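Local coordinates for protein protease VP4 (Blotched snakehead virus, PDB 2GEF) that cleaves peptide bonds as a viral serine protease with a serine/lysine catalytic dyad, probably processing the birnavirus polyprotein from which it derives, at residues Q135-L143 / Y155-V164. Sequence-based numbering, arbitrary orientation.
Sequences QSSSIALAL and YTGCLSGTNV
Ile139 packs against Tyr155 and Val164, from the first turn of helix 138-146 onto the hairpin of strands 154-160 and 163-165, beside the Ser/Lys dyad of this S50 peptidase. The nucleophile Ser136 lies in the type I turn that leads into the helix, and its side chain is close to the catalytic Lys173. The two branches of Ile139 part across the strands. Ile139 CG2, anti to the backbone N, meets CB of Tyr155 at 3.8 Å. The other branch carries Ile139 CD1 over the Gly157 backbone to CG2 of Val164, also at 3.8 Å. Both neighbours cross Ile139 at about a right angle. One turn on, CD1 of Leu143 sits over the centre of the Tyr155 ring, a CH-pi contact 3.9 Å from the centroid. The Tyr155 hydroxyl is hydrogen-bonded to His206 of helix 200-209. On the other flank, Leu159 lays CG against CB of Ser138.

Backbone bonds join the turn to the break in strand 154-160. Gly157 N donates to Ser136 O at 2.8 Å and nearly straight (169°), with the donor tilted 28° from the carbonyl plane. Ile139 N makes a weak bond to Gly157 O. Ser138 OG, beside its own backbone N (chi1 -60°), turns back to Gln135 O in a very short bond of 2.5 Å. Ser138 N donates to Gln135 O as well, so two donors of Ser138 meet on one oxygen and close the turn. At the nucleophile, Thr156 OG1 has a weak bond to Lys173 NZ, and one water bridges the hydroxyls, 2.7 Å from Ser136 OG and 2.8 Å from Thr156 OG1.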
# COMPACT_ATOMS: atom_id res chain seq x y z
N GLN A 135 3.47 9.12 2.66
CA GLN A 135 3.55 8.94 1.19
C GLN A 135 4.22 7.68 0.73
O GLN A 135 4.52 7.62 -0.46
CB GLN A 135 4.28 10.18 0.45
CG GLN A 135 3.44 11.42 0.54
CD GLN A 135 3.95 12.63 -0.18
OE1 GLN A 135 4.70 12.57 -1.14
NE2 GLN A 135 3.57 13.80 0.37
N SER A 136 4.51 6.74 1.62
CA SER A 136 5.11 5.46 1.28
C SER A 136 4.24 4.61 0.36
O SER A 136 4.69 3.54 -0.02
CB SER A 136 5.42 4.57 2.54
OG SER A 136 4.22 4.28 3.31
N SER A 137 2.99 5.04 0.11
CA SER A 137 2.05 4.41 -0.80
C SER A 137 2.29 4.80 -2.23
O SER A 137 1.61 4.31 -3.12
CB SER A 137 0.62 4.82 -0.47
OG SER A 137 0.40 6.23 -0.57
N SER A 138 3.24 5.69 -2.46
CA SER A 138 3.37 6.34 -3.75
C SER A 138 3.66 5.37 -4.86
O SER A 138 3.18 5.62 -5.94
CB SER A 138 4.42 7.51 -3.73
OG SER A 138 3.98 8.50 -2.76
N ILE A 139 4.49 4.36 -4.63
CA ILE A 139 4.72 3.38 -5.59
C ILE A 139 3.42 2.63 -5.94
O ILE A 139 3.12 2.52 -7.11
CB ILE A 139 5.66 2.43 -5.14
CG1 ILE A 139 7.11 3.10 -4.97
CG2 ILE A 139 5.79 1.32 -6.18
CD1 ILE A 139 8.13 1.96 -4.47
N ALA A 140 2.65 2.12 -4.94
CA ALA A 140 1.30 1.51 -5.17
C ALA A 140 0.32 2.42 -5.99
O ALA A 140 -0.39 2.05 -6.95
CB ALA A 140 0.69 1.16 -3.73
N LEU A 141 0.17 3.64 -5.52
CA LEU A 141 -0.56 4.65 -6.38
C LEU A 141 -0.31 4.67 -7.82
O LEU A 141 -1.21 4.65 -8.64
CB LEU A 141 -0.29 6.08 -5.86
CG LEU A 141 -0.82 6.21 -4.43
CD1 LEU A 141 -0.76 7.63 -3.74
CD2 LEU A 141 -2.10 5.47 -4.17
N ALA A 142 0.94 4.89 -8.12
CA ALA A 142 1.52 4.77 -9.48
C ALA A 142 1.18 3.52 -10.26
O ALA A 142 0.76 3.56 -11.39
CB ALA A 142 3.03 4.85 -9.44
N LEU A 143 1.60 2.40 -9.72
CA LEU A 143 1.29 1.13 -10.44
C LEU A 143 -0.27 1.03 -10.59
O LEU A 143 -0.76 0.59 -11.66
CB LEU A 143 1.87 -0.04 -9.61
CG LEU A 143 3.38 0.24 -9.51
CD1 LEU A 143 4.01 -0.96 -8.87
CD2 LEU A 143 3.89 0.13 -10.84
N TYR A 155 3.95 -3.13 -2.16
CA TYR A 155 4.96 -2.06 -2.45
C TYR A 155 5.04 -0.95 -1.40
O TYR A 155 4.02 -0.43 -0.86
CB TYR A 155 4.74 -1.44 -3.84
CG TYR A 155 4.85 -2.48 -4.94
CD1 TYR A 155 6.08 -2.76 -5.51
CD2 TYR A 155 3.67 -3.09 -5.53
CE1 TYR A 155 6.24 -3.74 -6.58
CE2 TYR A 155 3.83 -4.14 -6.55
CZ TYR A 155 5.09 -4.42 -7.04
OH TYR A 155 5.31 -5.47 -7.98
N THR A 156 6.28 -0.47 -1.18
CA THR A 156 6.51 0.66 -0.24
C THR A 156 7.62 1.57 -0.71
O THR A 156 8.70 1.12 -1.15
CB THR A 156 6.63 0.18 1.24
OG1 THR A 156 6.25 1.24 2.12
CG2 THR A 156 8.06 -0.43 1.62
N GLY A 157 7.35 2.88 -0.71
CA GLY A 157 8.34 3.76 -1.14
C GLY A 157 7.71 5.09 -1.46
O GLY A 157 6.66 5.12 -2.08
N CYS A 158 8.29 6.17 -0.91
CA CYS A 158 7.93 7.50 -1.40
C CYS A 158 8.51 7.75 -2.78
O CYS A 158 9.43 7.02 -3.23
CB CYS A 158 8.33 8.62 -0.44
SG CYS A 158 7.67 8.41 1.17
N LEU A 159 7.93 8.72 -3.47
CA LEU A 159 8.38 9.08 -4.81
C LEU A 159 8.92 10.50 -4.89
O LEU A 159 8.34 11.43 -4.34
CB LEU A 159 7.32 8.81 -5.90
CG LEU A 159 7.19 7.31 -6.27
CD1 LEU A 159 6.09 7.19 -7.25
CD2 LEU A 159 8.49 6.82 -6.90
N SER A 160 10.08 10.60 -5.52
CA SER A 160 10.60 11.88 -6.09
C SER A 160 10.72 11.88 -7.60
O SER A 160 11.71 11.41 -8.07
CB SER A 160 12.00 12.06 -5.58
OG SER A 160 12.43 13.31 -5.86
N GLY A 161 9.79 12.49 -8.36
CA GLY A 161 9.67 12.18 -9.77
C GLY A 161 9.55 10.63 -9.88
O GLY A 161 8.66 10.05 -9.34
N THR A 162 10.42 10.01 -10.64
CA THR A 162 10.38 8.54 -10.90
C THR A 162 11.43 7.78 -10.00
O THR A 162 11.49 6.55 -10.05
CB THR A 162 10.72 8.27 -12.45
OG1 THR A 162 10.42 6.92 -12.79
CG2 THR A 162 12.09 8.40 -12.64
N ASN A 163 12.13 8.50 -9.08
CA ASN A 163 13.13 7.97 -8.14
C ASN A 163 12.45 7.63 -6.87
O ASN A 163 11.78 8.46 -6.34
CB ASN A 163 14.19 9.01 -7.90
CG ASN A 163 15.11 9.12 -9.06
OD1 ASN A 163 15.49 10.22 -9.49
ND2 ASN A 163 15.40 7.99 -9.66
N VAL A 164 12.55 6.40 -6.42
CA VAL A 164 12.07 5.98 -5.14
C VAL A 164 12.88 6.56 -4.01
O VAL A 164 14.14 6.52 -4.05
CB VAL A 164 11.97 4.46 -5.11
CG1 VAL A 164 11.54 3.90 -3.65
CG2 VAL A 164 10.87 3.97 -6.22
O HOH W 1 6.66 11.35 -2.01
O HOH W 2 3.49 1.94 2.20